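Local coordinates for protein dimethylsulfoniopropionate lyase (Roseovarius nubinhibens, PDB 4B29) that probably cleaves dimethylsulfoniopropionate to release dimethyl sulfide, using a zinc ion held in a cupin fold, at residues P75-R86 and Y156-L164. Sequence-based numbering, arbitrary orientation.
With PO4 (phosphate ion), chain B; EDO (1,2-ethanediol), chain F.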
loop_
_atom_site.group_PDB
_atom_site.type_symbol
_atom_site.label_atom_id
_atom_site.label_comp_id
_atom_site.label_asym_id
_atom_site.label_seq_id
_atom_site.Cartn_x
_atom_site.Cartn_y
_atom_site.Cartn_z
ATOM N N PRO A 75 -5.378 -11.895 -5.805
ATOM C CA PRO A 75 -4.744 -11.020 -4.774
ATOM C C PRO A 75 -3.283 -11.394 -4.511
ATOM O O PRO A 75 -2.533 -10.602 -3.926
ATOM C CB PRO A 75 -5.584 -11.285 -3.526
ATOM C CG PRO A 75 -6.100 -12.735 -3.730
ATOM C CD PRO A 75 -6.375 -12.798 -5.194
ATOM N N GLY A 76 -2.853 -12.571 -4.977
ATOM C CA GLY A 76 -1.452 -12.970 -4.724
ATOM C C GLY A 76 -1.368 -14.019 -3.659
ATOM O O GLY A 76 -2.211 -14.099 -2.744
ATOM N N HIS A 77 -0.348 -14.868 -3.764
ATOM C CA HIS A 77 -0.066 -15.849 -2.708
ATOM C C HIS A 77 0.201 -15.187 -1.346
ATOM O O HIS A 77 0.982 -14.249 -1.274
ATOM C CB HIS A 77 1.190 -16.694 -3.093
ATOM C CG HIS A 77 1.691 -17.594 -1.997
ATOM N ND1 HIS A 77 1.067 -18.784 -1.659
ATOM C CD2 HIS A 77 2.772 -17.495 -1.176
ATOM C CE1 HIS A 77 1.721 -19.361 -0.662
ATOM N NE2 HIS A 77 2.767 -18.607 -0.357
ATOM N N ALA A 78 -0.429 -15.698 -0.294
ATOM C CA ALA A 78 -0.176 -15.261 1.078
ATOM C C ALA A 78 0.590 -16.286 1.883
ATOM O O ALA A 78 0.474 -17.524 1.658
ATOM C CB ALA A 78 -1.537 -14.914 1.791
ATOM N N SER A 79 1.345 -15.833 2.870
ATOM C CA SER A 79 1.854 -16.759 3.872
ATOM C C SER A 79 0.733 -17.042 4.868
ATOM O O SER A 79 -0.297 -16.361 4.838
ATOM C CB SER A 79 3.023 -16.147 4.627
ATOM O OG SER A 79 2.548 -14.972 5.333
ATOM N N ASP A 80 0.919 -18.025 5.753
ATOM C CA ASP A 80 -0.100 -18.269 6.771
ATOM C C ASP A 80 -0.250 -17.002 7.646
ATOM O O ASP A 80 -1.357 -16.670 8.085
ATOM C CB ASP A 80 0.301 -19.466 7.637
ATOM C CG ASP A 80 0.179 -20.804 6.883
ATOM O OD1 ASP A 80 -0.370 -20.856 5.743
ATOM O OD2 ASP A 80 0.643 -21.807 7.461
ATOM N N GLN A 81 0.865 -16.300 7.867
ATOM C CA GLN A 81 0.848 -15.073 8.677
ATOM C C GLN A 81 0.152 -13.910 7.988
ATOM O O GLN A 81 -0.449 -13.063 8.669
ATOM C CB GLN A 81 2.261 -14.687 9.080
ATOM C CG GLN A 81 2.766 -15.592 10.201
ATOM C CD GLN A 81 4.272 -15.649 10.222
ATOM O OE1 GLN A 81 4.955 -14.723 9.728
ATOM N NE2 GLN A 81 4.825 -16.780 10.757
ATOM N N SER A 82 0.212 -13.850 6.672
ATOM C CA SER A 82 -0.323 -12.672 5.946
ATOM C C SER A 82 -1.723 -12.919 5.378
ATOM O O SER A 82 -2.371 -11.995 4.877
ATOM C CB SER A 82 0.652 -12.274 4.831
ATOM O OG SER A 82 0.461 -13.017 3.627
ATOM N N GLN A 83 -2.175 -14.177 5.428
ATOM C CA GLN A 83 -3.499 -14.491 4.858
ATOM C C GLN A 83 -4.668 -13.690 5.487
ATOM O O GLN A 83 -5.516 -13.216 4.744
ATOM C CB GLN A 83 -3.752 -16.023 4.900
ATOM C CG GLN A 83 -5.231 -16.430 4.647
ATOM C CD GLN A 83 -6.071 -16.482 5.990
ATOM O OE1 GLN A 83 -5.598 -17.006 7.012
ATOM N NE2 GLN A 83 -7.305 -15.926 5.974
ATOM N N PRO A 84 -4.692 -13.524 6.807
ATOM C CA PRO A 84 -5.830 -12.752 7.390
ATOM C C PRO A 84 -5.886 -11.329 6.827
ATOM O O PRO A 84 -6.977 -10.846 6.448
ATOM C CB PRO A 84 -5.554 -12.786 8.905
ATOM C CG PRO A 84 -4.853 -14.155 9.075
ATOM C CD PRO A 84 -3.919 -14.198 7.853
ATOM N N LEU A 85 -4.715 -10.686 6.723
ATOM C CA LEU A 85 -4.668 -9.304 6.172
ATOM C C LEU A 85 -5.011 -9.287 4.710
ATOM O O LEU A 85 -5.755 -8.442 4.256
ATOM C CB LEU A 85 -3.282 -8.691 6.419
ATOM C CG LEU A 85 -3.146 -7.251 5.903
ATOM C CD1 LEU A 85 -4.204 -6.251 6.399
ATOM C CD2 LEU A 85 -1.714 -6.751 6.275
ATOM N N ARG A 86 -4.476 -10.246 3.922
ATOM C CA ARG A 86 -4.813 -10.264 2.516
ATOM C C ARG A 86 -6.348 -10.400 2.346
ATOM O O ARG A 86 -6.952 -9.719 1.523
ATOM C CB ARG A 86 -4.158 -11.472 1.784
ATOM C CG ARG A 86 -4.467 -11.445 0.302
ATOM C CD ARG A 86 -4.127 -12.839 -0.330
ATOM N NE ARG A 86 -5.001 -13.862 0.229
ATOM C CZ ARG A 86 -4.925 -15.155 -0.117
ATOM N NH1 ARG A 86 -3.996 -15.539 -0.979
ATOM N NH2 ARG A 86 -5.750 -16.066 0.411
ATOM N N TYR A 156 7.699 0.017 3.225
ATOM C CA TYR A 156 6.830 -0.950 2.572
ATOM C C TYR A 156 6.789 -2.262 3.353
ATOM O O TYR A 156 7.773 -2.668 3.972
ATOM C CB TYR A 156 7.436 -1.329 1.180
ATOM C CG TYR A 156 6.762 -0.653 0.045
ATOM C CD1 TYR A 156 7.088 0.686 -0.266
ATOM C CD2 TYR A 156 5.784 -1.283 -0.703
ATOM C CE1 TYR A 156 6.464 1.332 -1.365
ATOM C CE2 TYR A 156 5.166 -0.666 -1.767
ATOM C CZ TYR A 156 5.474 0.660 -2.065
ATOM O OH TYR A 156 4.867 1.261 -3.139
ATOM N N SER A 157 5.622 -2.938 3.288
ATOM C CA SER A 157 5.565 -4.393 3.591
ATOM C C SER A 157 4.824 -5.033 2.443
ATOM O O SER A 157 3.965 -4.409 1.799
ATOM C CB SER A 157 4.882 -4.729 4.945
ATOM O OG SER A 157 3.462 -4.497 4.880
ATOM N N VAL A 158 5.161 -6.311 2.202
ATOM C CA VAL A 158 4.398 -7.081 1.235
ATOM C C VAL A 158 3.331 -7.932 1.955
ATOM O O VAL A 158 3.646 -8.654 2.900
ATOM C CB VAL A 158 5.364 -8.033 0.481
ATOM C CG1 VAL A 158 4.536 -8.821 -0.624
ATOM C CG2 VAL A 158 6.430 -7.159 -0.196
ATOM N N VAL A 159 2.088 -7.847 1.467
ATOM C CA VAL A 159 1.021 -8.641 2.086
ATOM C C VAL A 159 0.874 -9.941 1.318
ATOM O O VAL A 159 0.781 -11.007 1.959
ATOM C CB VAL A 159 -0.336 -7.893 2.063
ATOM C CG1 VAL A 159 -1.438 -8.752 2.748
ATOM C CG2 VAL A 159 -0.158 -6.560 2.874
ATOM N N SER A 160 0.840 -9.820 0.011
ATOM C CA SER A 160 0.687 -11.065 -0.800
ATOM C C SER A 160 1.293 -10.834 -2.158
ATOM O O SER A 160 1.531 -9.679 -2.607
ATOM C CB SER A 160 -0.817 -11.474 -0.863
ATOM O OG SER A 160 -1.634 -10.410 -1.339
ATOM N N GLY A 161 1.595 -11.924 -2.860
ATOM C CA GLY A 161 2.264 -11.754 -4.155
ATOM C C GLY A 161 3.761 -11.532 -3.927
ATOM O O GLY A 161 4.320 -11.951 -2.898
ATOM N N ARG A 162 4.398 -10.883 -4.893
ATOM C CA ARG A 162 5.859 -10.626 -4.820
ATOM C C ARG A 162 6.234 -9.671 -5.926
ATOM O O ARG A 162 5.528 -9.539 -6.954
ATOM C CB ARG A 162 6.648 -11.950 -4.921
ATOM C CG ARG A 162 6.595 -12.544 -6.265
ATOM C CD ARG A 162 7.267 -13.992 -6.246
ATOM N NE ARG A 162 8.709 -14.161 -6.118
ATOM C CZ ARG A 162 9.584 -14.182 -7.148
ATOM N NH1 ARG A 162 9.193 -13.935 -8.389
ATOM N NH2 ARG A 162 10.874 -14.445 -6.948
ATOM N N ALA A 163 7.319 -8.922 -5.712
ATOM C CA ALA A 163 7.783 -8.023 -6.744
ATOM C C ALA A 163 9.239 -7.659 -6.532
ATOM O O ALA A 163 9.765 -7.852 -5.442
ATOM C CB ALA A 163 6.906 -6.690 -6.771
ATOM N N LEU A 164 9.836 -7.086 -7.580
ATOM C CA LEU A 164 11.227 -6.643 -7.537
ATOM C C LEU A 164 11.253 -5.158 -7.231
ATOM O O LEU A 164 10.694 -4.370 -8.007
ATOM C CB LEU A 164 11.892 -6.943 -8.897
ATOM C CG LEU A 164 13.377 -6.613 -8.933
ATOM C CD1 LEU A 164 14.159 -7.483 -7.945
ATOM C CD2 LEU A 164 13.840 -6.799 -10.442
HETATM P P PO4 B . 4.827 4.708 -3.481
HETATM O O1 PO4 B . 3.793 4.960 -4.538
HETATM O O2 PO4 B . 4.081 4.321 -2.189
HETATM O O3 PO4 B . 5.803 3.604 -3.865
HETATM O O4 PO4 B . 5.649 5.922 -3.198
HETATM C C1 EDO F . 1.657 1.767 -1.259
HETATM O O1 EDO F . 2.179 0.669 -2.011
HETATM C C2 EDO F . 0.918 2.640 -2.237
HETATM O O2 EDO F . 0.613 3.801 -1.491
#
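With chi1 at 54°, S160 holds its OG between its own backbone N and carbonyl carbon, and S82 does likewise at 84°; each hydroxyl thereby meets a main-chain carbonyl of the other segment. S160 OG donates to P75 O over 2.7 Å, arriving above the carbonyl plane and off the lone-pair directions. S82 OG gives its proton to V159 O at 2.6 Å, with a C=O...donor angle of 171°, almost straight on. The same S82 OG accepts a weak bond from S79 N, while S79 OG takes the N-H of S82 in an ST motif, so the turn leading into helix 83-92 positions the donor. One residue on from S160, G161 N donates to H77 O (2.9 Å). G76 and G161 approach to 4.0 Å between their CA atoms, a closeness possible because neither has a side chain; both have positive phi, a backbone shape suited to glycine. R86 runs alongside S160, its CG 3.4 Å from S160 OG, then bends at chi3 to bring NH1 to G76 O (2.9 Å), the acceptor lying in the guanidinium plane and A78 CB over one face. On the apolar side, L85 crosses V159 at about a right angle, its CD2 3.7 Å from V159 CG2, and L31, A34 and W38 of helix 24-41 continue this packing around L85. V159 and S160, both facing L199, form a classic beta bulge beside the corner at S160, where the chain passes from one cupin sheet to the other. The consecutive residues V159, S160 and G161 thus each take part in one inter-segment hydrogen bond: the corner gives two donors to loop carbonyls and receives one on V159 O, implying a two-way polar join, away from the zinc site.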